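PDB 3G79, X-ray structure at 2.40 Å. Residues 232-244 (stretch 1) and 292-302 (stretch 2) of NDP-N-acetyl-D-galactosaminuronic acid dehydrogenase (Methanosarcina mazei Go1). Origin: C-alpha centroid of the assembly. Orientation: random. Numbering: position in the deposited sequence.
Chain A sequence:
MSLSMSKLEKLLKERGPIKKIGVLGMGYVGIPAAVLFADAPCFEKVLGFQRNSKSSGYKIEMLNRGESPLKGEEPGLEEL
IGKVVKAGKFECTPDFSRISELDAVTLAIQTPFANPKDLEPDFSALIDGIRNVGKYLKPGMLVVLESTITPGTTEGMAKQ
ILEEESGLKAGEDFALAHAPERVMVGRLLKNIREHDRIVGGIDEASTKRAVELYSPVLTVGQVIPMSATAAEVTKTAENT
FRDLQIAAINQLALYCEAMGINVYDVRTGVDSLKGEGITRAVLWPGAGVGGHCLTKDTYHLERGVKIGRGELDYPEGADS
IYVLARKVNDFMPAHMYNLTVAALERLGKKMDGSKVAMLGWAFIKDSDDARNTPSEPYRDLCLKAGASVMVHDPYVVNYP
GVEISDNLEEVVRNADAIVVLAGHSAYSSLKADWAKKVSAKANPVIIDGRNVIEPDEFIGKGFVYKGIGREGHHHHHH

Stretch 1, residues 232-244: EVTKTAENTFRDL
Stretch 2 292-302: HCLTKDTYHLE

Residues 232-244 form one regular helix that extends beyond the stretch at both ends. Phi/psi values stay near -64/-41. Residues 293-302 are also helical and continue onward. This second helix is kinked where the N atoms of Thr-298 and Tyr-299 lack bonds to the preceding turn; Lys-296 there has phi/psi -124/-25. The axes approach to 8.0 Å, with 119° between their N-to-C directions and a signed crossing angle of -119°. CA atoms of Thr-236 and Asp-297 lie 5.1 Å apart, as do those of Asn-239 and Leu-294. The CA atoms of Thr-240 and Thr-298 are 5.5 Å apart. The contact buries 636 Å², both sides summed.

Glu-232 (chi1 m) makes no contact. Val-233 (chi1 t) starts the interface with an apolar contact, CG1 to Leu-301 CD2 at 4.1 Å. Thr-234 is out of reach.

Lys-235 leaves its helix sideways, with chi1 129°, chi2 p, and chi3 and chi4 t. The extended end brings NZ to 3.2 Å from Asp-297 OD2, a salt bridge with a weak hydrogen bond. NZ is also modelled too close to Cys-293, so its position is less certain.

Thr-236 (chi1 p) points toward the partner helix. Its OG1 donates to Val-233 O at 3.3 Å, satisfying the hydroxyl within its own helix. Its CB is 4.0 Å from Asp-297 CB, a small side chain at a close approach. Ala-237 points away.

Asn-239 (chi1 m, chi2 -45°) points toward stretch 2. Its ND2 donates to Asp-297 OD2 in a very short hydrogen bond of 2.4 Å, with an angle of 164° at the hydrogen. Asp-297 (chi1 m, chi2 8°) is buried. Its side chain sits as a knob among Lys-235, Thr-236, Asn-239 and Thr-240, where Asn-239 ND2 gives OD2 its well-directed hydrogen bond, and the less surely placed Lys-235 NZ adds a positive charge nearby; such partners suit a buried carboxylate.

Thr-240 (chi1 m) is buried, with OG1 3.3 Å from Thr-298 CG2. That hydroxyl also donates weakly to Thr-236 O at 3.3 Å. Phe-241 (chi1 m) points away.

Arg-242 (chi1 and chi2 t, chi3 m) uses its aliphatic part here: CG packs 3.6 Å from Leu-294 CD2. Leu-294 (chi1 m, chi2 t) starts sideways, but its end comes nearer, and it has 99 Å² covered. Its CD2 also lies 3.4 Å from Asn-239 O.

Asp-243 (chi1 t) is buried and points toward the partner. CB lies 3.7 Å from Leu-294 CD2, while its carboxylate oxygens are hydrogen-bonded elsewhere in the structure. Leu-244 (chi1 t, chi2 p) makes no contact.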

ATOM      1  N   GLU A 232       8.328  19.131   0.688  1.00 27.11           N
ATOM      2  CA  GLU A 232       9.129  18.485   1.746  1.00 26.13           C
ATOM      3  C   GLU A 232       8.464  17.235   2.301  1.00 26.22           C
ATOM      4  O   GLU A 232       9.134  16.239   2.592  1.00 27.01           O
ATOM      5  CB  GLU A 232       9.387  19.449   2.913  1.00 26.08           C
ATOM      6  CG  GLU A 232      10.401  20.604   2.642  1.00 31.04           C
ATOM      7  CD  GLU A 232      10.128  21.730   3.589  1.00 25.46           C
ATOM      8  OE1 GLU A 232       9.015  21.734   4.145  1.00 31.44           O
ATOM      9  OE2 GLU A 232      10.990  22.556   3.845  1.00 30.09           O
ATOM     10  N   VAL A 233       7.153  17.313   2.479  1.00 25.21           N
ATOM     11  CA  VAL A 233       6.345  16.201   2.936  1.00 25.05           C
ATOM     12  C   VAL A 233       6.286  15.077   1.915  1.00 26.20           C
ATOM     13  O   VAL A 233       6.262  13.910   2.269  1.00 25.06           O
ATOM     14  CB  VAL A 233       4.951  16.706   3.311  1.00 24.45           C
ATOM     15  CG1 VAL A 233       3.982  15.590   3.493  1.00 21.08           C
ATOM     16  CG2 VAL A 233       5.083  17.532   4.585  1.00 22.28           C
ATOM     17  N   THR A 234       6.346  15.421   0.645  1.00 29.26           N
ATOM     18  CA  THR A 234       6.306  14.390  -0.399  1.00 31.22           C
ATOM     19  C   THR A 234       7.381  13.344  -0.248  1.00 31.68           C
ATOM     20  O   THR A 234       7.077  12.136  -0.259  1.00 31.82           O
ATOM     21  CB  THR A 234       6.408  14.980  -1.799  1.00 31.63           C
ATOM     22  OG1 THR A 234       5.228  15.751  -2.069  1.00 30.47           O
ATOM     23  CG2 THR A 234       6.582  13.834  -2.853  1.00 31.20           C
ATOM     24  N   LYS A 235       8.619  13.802  -0.073  1.00 31.37           N
ATOM     25  CA  LYS A 235       9.728  12.889   0.146  1.00 32.34           C
ATOM     26  C   LYS A 235       9.636  12.078   1.440  1.00 33.10           C
ATOM     27  O   LYS A 235      10.028  10.900   1.461  1.00 33.93           O
ATOM     28  CB  LYS A 235      11.077  13.625  -0.013  1.00 33.36           C
ATOM     29  CG  LYS A 235      12.063  13.464   1.093  1.00 53.14           C
ATOM     30  CD  LYS A 235      12.807  12.140   1.140  1.00 33.82           C
ATOM     31  CE  LYS A 235      13.647  12.218   2.459  1.00 53.34           C
ATOM     32  NZ  LYS A 235      14.617  11.142   2.776  1.00 32.60           N
ATOM     33  N   THR A 236       9.106  12.655   2.520  1.00 33.09           N
ATOM     34  CA  THR A 236       8.962  11.832   3.725  1.00 33.31           C
ATOM     35  C   THR A 236       7.838  10.826   3.504  1.00 31.86           C
ATOM     36  O   THR A 236       8.033   9.643   3.768  1.00 32.76           O
ATOM     37  CB  THR A 236       8.823  12.608   5.097  1.00 34.17           C
ATOM     38  OG1 THR A 236       7.538  13.225   5.188  1.00 40.96           O
ATOM     39  CG2 THR A 236       9.902  13.657   5.265  1.00 39.97           C
ATOM     40  N   ALA A 237       6.706  11.275   2.963  1.00 30.10           N
ATOM     41  CA  ALA A 237       5.575  10.386   2.652  1.00 29.31           C
ATOM     42  C   ALA A 237       5.964   9.235   1.764  1.00 31.05           C
ATOM     43  O   ALA A 237       5.407   8.139   1.908  1.00 31.87           O
ATOM     44  CB  ALA A 237       4.435  11.133   2.017  1.00 28.34           C
ATOM     45  N   GLU A 238       6.907   9.429   0.842  1.00 31.95           N
ATOM     46  CA  GLU A 238       7.232   8.267  -0.015  1.00 32.50           C
ATOM     47  C   GLU A 238       7.961   7.180   0.753  1.00 33.08           C
ATOM     48  O   GLU A 238       7.707   6.009   0.551  1.00 34.21           O
ATOM     49  CB  GLU A 238       7.865   8.605  -1.391  1.00 32.11           C
ATOM     50  CG  GLU A 238       8.807   9.757  -1.468  1.00 48.21           C
ATOM     51  CD  GLU A 238       8.915  10.349  -2.884  1.00 31.84           C
ATOM     52  OE1 GLU A 238       7.901  10.734  -3.494  1.00 48.10           O
ATOM     53  OE2 GLU A 238      10.038  10.468  -3.384  1.00 48.55           O
ATOM     54  N   ASN A 239       8.825   7.566   1.677  1.00 32.29           N
ATOM     55  CA  ASN A 239       9.500   6.592   2.491  1.00 31.27           C
ATOM     56  C   ASN A 239       8.575   5.979   3.530  1.00 31.41           C
ATOM     57  O   ASN A 239       8.560   4.785   3.710  1.00 31.47           O
ATOM     58  CB  ASN A 239      10.714   7.233   3.115  1.00 30.94           C
ATOM     59  CG  ASN A 239      11.701   7.660   2.066  1.00 47.29           C
ATOM     60  OD1 ASN A 239      11.978   6.902   1.142  1.00 32.26           O
ATOM     61  ND2 ASN A 239      12.219   8.878   2.174  1.00 32.30           N
ATOM     62  N   THR A 240       7.792   6.809   4.198  1.00 31.04           N
ATOM     63  CA  THR A 240       6.770   6.353   5.129  1.00 30.87           C
ATOM     64  C   THR A 240       5.792   5.274   4.530  1.00 30.51           C
ATOM     65  O   THR A 240       5.584   4.188   5.105  1.00 29.27           O
ATOM     66  CB  THR A 240       6.041   7.610   5.673  1.00 31.59           C
ATOM     67  OG1 THR A 240       6.948   8.324   6.537  1.00 33.58           O
ATOM     68  CG2 THR A 240       4.758   7.245   6.444  1.00 33.33           C
ATOM     69  N   PHE A 241       5.229   5.562   3.358  1.00 30.39           N
ATOM     70  CA  PHE A 241       4.261   4.668   2.743  1.00 30.32           C
ATOM     71  C   PHE A 241       4.925   3.360   2.354  1.00 29.61           C
ATOM     72  O   PHE A 241       4.348   2.301   2.566  1.00 29.92           O
ATOM     73  CB  PHE A 241       3.568   5.365   1.558  1.00 31.54           C
ATOM     74  CG  PHE A 241       2.383   6.164   1.969  1.00 41.29           C
ATOM     75  CD1 PHE A 241       2.449   7.019   3.061  1.00 32.59           C
ATOM     76  CD2 PHE A 241       1.179   6.031   1.310  1.00 32.77           C
ATOM     77  CE1 PHE A 241       1.341   7.745   3.461  1.00 41.46           C
ATOM     78  CE2 PHE A 241       0.062   6.744   1.719  1.00 41.06           C
ATOM     79  CZ  PHE A 241       0.143   7.608   2.778  1.00 32.29           C
ATOM     80  N   ARG A 242       6.157   3.442   1.838  1.00 28.43           N
ATOM     81  CA  ARG A 242       6.968   2.247   1.547  1.00 27.70           C
ATOM     82  C   ARG A 242       7.209   1.471   2.833  1.00 26.31           C
ATOM     83  O   ARG A 242       6.951   0.278   2.878  1.00 25.89           O
ATOM     84  CB  ARG A 242       8.325   2.547   0.820  1.00 27.58           C
ATOM     85  CG  ARG A 242       9.327   1.357   0.882  1.00 46.78           C
ATOM     86  CD  ARG A 242      10.420   1.311  -0.208  1.00 29.59           C
ATOM     87  NE  ARG A 242       9.872   0.680  -1.397  1.00 47.11           N
ATOM     88  CZ  ARG A 242      10.368  -0.386  -2.020  1.00 32.77           C
ATOM     89  NH1 ARG A 242      11.507  -0.963  -1.620  1.00 46.26           N
ATOM     90  NH2 ARG A 242       9.708  -0.857  -3.070  1.00 46.54           N
ATOM     91  N   ASP A 243       7.662   2.169   3.873  1.00 25.53           N
ATOM     92  CA  ASP A 243       7.921   1.571   5.164  1.00 25.59           C
ATOM     93  C   ASP A 243       6.691   0.856   5.686  1.00 25.12           C
ATOM     94  O   ASP A 243       6.758  -0.255   6.176  1.00 24.98           O
ATOM     95  CB  ASP A 243       8.417   2.630   6.153  1.00 27.64           C
ATOM     96  CG  ASP A 243       8.824   2.036   7.477  1.00 47.37           C
ATOM     97  OD1 ASP A 243       9.412   0.938   7.496  1.00 30.00           O
ATOM     98  OD2 ASP A 243       8.560   2.655   8.517  1.00 30.47           O
ATOM     99  N   LEU A 244       5.551   1.484   5.547  1.00 26.42           N
ATOM    100  CA  LEU A 244       4.285   0.843   5.877  1.00 26.84           C
ATOM    101  C   LEU A 244       3.954  -0.379   5.016  1.00 27.82           C
ATOM    102  O   LEU A 244       3.450  -1.376   5.560  1.00 27.76           O
ATOM    103  CB  LEU A 244       3.144   1.864   5.845  1.00 25.48           C
ATOM    104  CG  LEU A 244       1.748   1.255   6.011  1.00 33.46           C
ATOM    105  CD1 LEU A 244       1.532   0.676   7.431  1.00 25.60           C
ATOM    106  CD2 LEU A 244       0.699   2.272   5.702  1.00 23.93           C
ATOM    107  N   HIS A 292      18.515   5.251   5.875  1.00 42.64           N
ATOM    108  CA  HIS A 292      18.219   6.445   6.645  1.00 42.93           C
ATOM    109  C   HIS A 292      16.758   6.793   6.516  1.00 42.16           C
ATOM    110  O   HIS A 292      16.010   6.781   7.501  1.00 42.02           O
ATOM    111  CB  HIS A 292      19.058   7.624   6.186  1.00 44.68           C
ATOM    112  CG  HIS A 292      20.495   7.499   6.533  1.00 47.92           C
ATOM    113  ND1 HIS A 292      20.930   7.341   7.834  1.00 47.07           N
ATOM    114  CD2 HIS A 292      21.607   7.509   5.757  1.00 46.78           C
ATOM    115  CE1 HIS A 292      22.252   7.252   7.843  1.00 47.85           C
ATOM    116  NE2 HIS A 292      22.687   7.354   6.597  1.00 48.29           N
ATOM    117  N   CYS A 293      16.378   7.116   5.281  1.00 41.36           N
ATOM    118  CA  CYS A 293      15.017   7.538   4.901  1.00 39.75           C
ATOM    119  C   CYS A 293      13.937   6.653   5.513  1.00 37.73           C
ATOM    120  O   CYS A 293      13.230   7.086   6.399  1.00 37.24           O
ATOM    121  CB  CYS A 293      14.896   7.602   3.365  1.00 39.34           C
ATOM    122  SG  CYS A 293      15.908   8.953   2.703  1.00 61.58           S
ATOM    123  N   LEU A 294      13.882   5.407   5.063  1.00 36.68           N
ATOM    124  CA  LEU A 294      12.921   4.411   5.509  1.00 36.33           C
ATOM    125  C   LEU A 294      12.762   4.244   7.017  1.00 34.86           C
ATOM    126  O   LEU A 294      11.682   3.902   7.469  1.00 34.98           O
ATOM    127  CB  LEU A 294      13.270   3.050   4.882  1.00 37.33           C
ATOM    128  CG  LEU A 294      12.643   2.699   3.543  1.00 48.95           C
ATOM    129  CD1 LEU A 294      13.182   1.368   3.012  1.00 38.34           C
ATOM    130  CD2 LEU A 294      11.132   2.625   3.695  1.00 38.24           C
ATOM    131  N   THR A 295      13.838   4.447   7.784  1.00 33.56           N
ATOM    132  CA  THR A 295      13.807   4.289   9.238  1.00 32.33           C
ATOM    133  C   THR A 295      13.516   5.613   9.990  1.00 32.80           C
ATOM    134  O   THR A 295      13.202   5.611  11.169  1.00 33.38           O
ATOM    135  CB  THR A 295      15.159   3.674   9.789  1.00 32.64           C
ATOM    136  OG1 THR A 295      16.294   4.388   9.290  1.00 35.03           O
ATOM    137  CG2 THR A 295      15.331   2.232   9.399  1.00 34.96           C
ATOM    138  N   LYS A 296      13.614   6.752   9.322  1.00 32.91           N
ATOM    139  CA  LYS A 296      13.664   8.021  10.046  1.00 33.16           C
ATOM    140  C   LYS A 296      12.604   8.992   9.628  1.00 32.19           C
ATOM    141  O   LYS A 296      12.234   9.879  10.387  1.00 33.04           O
ATOM    142  CB  LYS A 296      15.023   8.685   9.883  1.00 34.19           C
ATOM    143  CG  LYS A 296      15.948   8.299  10.949  1.00 45.54           C
ATOM    144  CD  LYS A 296      17.284   7.912  10.392  1.00 38.55           C
ATOM    145  CE  LYS A 296      18.114   9.111   9.943  1.00 46.58           C
ATOM    146  NZ  LYS A 296      19.550   8.821  10.230  1.00 40.45           N
ATOM    147  N   ASP A 297      12.132   8.842   8.411  1.00 31.20           N
ATOM    148  CA  ASP A 297      11.219   9.800   7.855  1.00 31.17           C
ATOM    149  C   ASP A 297       9.929   9.889   8.659  1.00 29.81           C
ATOM    150  O   ASP A 297       9.384  10.961   8.774  1.00 30.37           O
ATOM    151  CB  ASP A 297      10.955   9.508   6.349  1.00 32.71           C
ATOM    152  CG  ASP A 297      12.063  10.079   5.422  1.00 55.85           C
ATOM    153  OD1 ASP A 297      13.102  10.566   5.931  1.00 33.81           O
ATOM    154  OD2 ASP A 297      11.897  10.065   4.179  1.00 33.14           O
ATOM    155  N   THR A 298       9.422   8.811   9.243  1.00 28.40           N
ATOM    156  CA  THR A 298       8.089   8.987   9.778  1.00 27.95           C
ATOM    157  C   THR A 298       8.148   9.803  11.036  1.00 28.08           C
ATOM    158  O   THR A 298       7.174  10.432  11.383  1.00 29.06           O
ATOM    159  CB  THR A 298       7.213   7.692   9.935  1.00 28.01           C
ATOM    160  OG1 THR A 298       7.049   7.342  11.317  1.00 30.54           O
ATOM    161  CG2 THR A 298       7.709   6.535   9.165  1.00 28.53           C
ATOM    162  N   TYR A 299       9.298   9.810  11.708  1.00 27.73           N
ATOM    163  CA  TYR A 299       9.502  10.697  12.864  1.00 27.69           C
ATOM    164  C   TYR A 299       9.513  12.124  12.432  1.00 27.69           C
ATOM    165  O   TYR A 299       9.000  12.959  13.159  1.00 27.90           O
ATOM    166  CB  TYR A 299      10.744  10.337  13.719  1.00 26.80           C
ATOM    167  CG  TYR A 299      10.653   8.901  14.176  1.00 30.53           C
ATOM    168  CD1 TYR A 299       9.581   8.462  14.979  1.00 26.34           C
ATOM    169  CD2 TYR A 299      11.572   7.955  13.723  1.00 26.81           C
ATOM    170  CE1 TYR A 299       9.481   7.105  15.374  1.00 30.27           C
ATOM    171  CE2 TYR A 299      11.478   6.614  14.099  1.00 30.29           C
ATOM    172  CZ  TYR A 299      10.430   6.195  14.918  1.00 26.26           C
ATOM    173  OH  TYR A 299      10.352   4.871  15.230  1.00 29.60           O
ATOM    174  N   HIS A 300      10.066  12.397  11.252  1.00 28.27           N
ATOM    175  CA  HIS A 300       9.909  13.705  10.633  1.00 31.00           C
ATOM    176  C   HIS A 300       8.458  14.149  10.322  1.00 32.06           C
ATOM    177  O   HIS A 300       8.129  15.314  10.553  1.00 32.30           O
ATOM    178  CB  HIS A 300      10.795  13.824   9.416  1.00 33.03           C
ATOM    179  CG  HIS A 300      12.235  13.604   9.729  1.00 36.19           C
ATOM    180  ND1 HIS A 300      13.005  12.657   9.089  1.00 35.29           N
ATOM    181  CD2 HIS A 300      13.043  14.201  10.634  1.00 34.53           C
ATOM    182  CE1 HIS A 300      14.229  12.684   9.581  1.00 35.06           C
ATOM    183  NE2 HIS A 300      14.273  13.598  10.533  1.00 36.29           N
ATOM    184  N   LEU A 301       7.604  13.239   9.836  1.00 32.78           N
ATOM    185  CA  LEU A 301       6.166  13.538   9.649  1.00 34.22           C
ATOM    186  C   LEU A 301       5.512  13.828  10.983  1.00 33.40           C
ATOM    187  O   LEU A 301       4.785  14.818  11.152  1.00 33.95           O
ATOM    188  CB  LEU A 301       5.397  12.373   8.989  1.00 35.52           C
ATOM    189  CG  LEU A 301       4.906  12.418   7.545  1.00 49.99           C
ATOM    190  CD1 LEU A 301       3.657  11.521   7.378  1.00 36.57           C
ATOM    191  CD2 LEU A 301       4.574  13.820   7.139  1.00 35.95           C
ATOM    192  N   GLU A 302       5.763  12.937  11.925  1.00 31.78           N
ATOM    193  CA  GLU A 302       5.264  13.117  13.262  1.00 31.01           C
ATOM    194  C   GLU A 302       5.627  14.468  13.804  1.00 32.84           C
ATOM    195  O   GLU A 302       4.722  15.194  14.163  1.00 34.31           O
ATOM    196  CB  GLU A 302       5.709  11.992  14.187  1.00 29.47           C
ATOM    197  CG  GLU A 302       5.309  10.644  13.693  1.00 20.20           C
ATOM    198  CD  GLU A 302       3.782  10.457  13.387  1.00 29.86           C
ATOM    199  OE1 GLU A 302       2.920  11.230  13.847  1.00 19.88           O
ATOM    200  OE2 GLU A 302       3.444   9.491  12.688  1.00 20.22           O
TER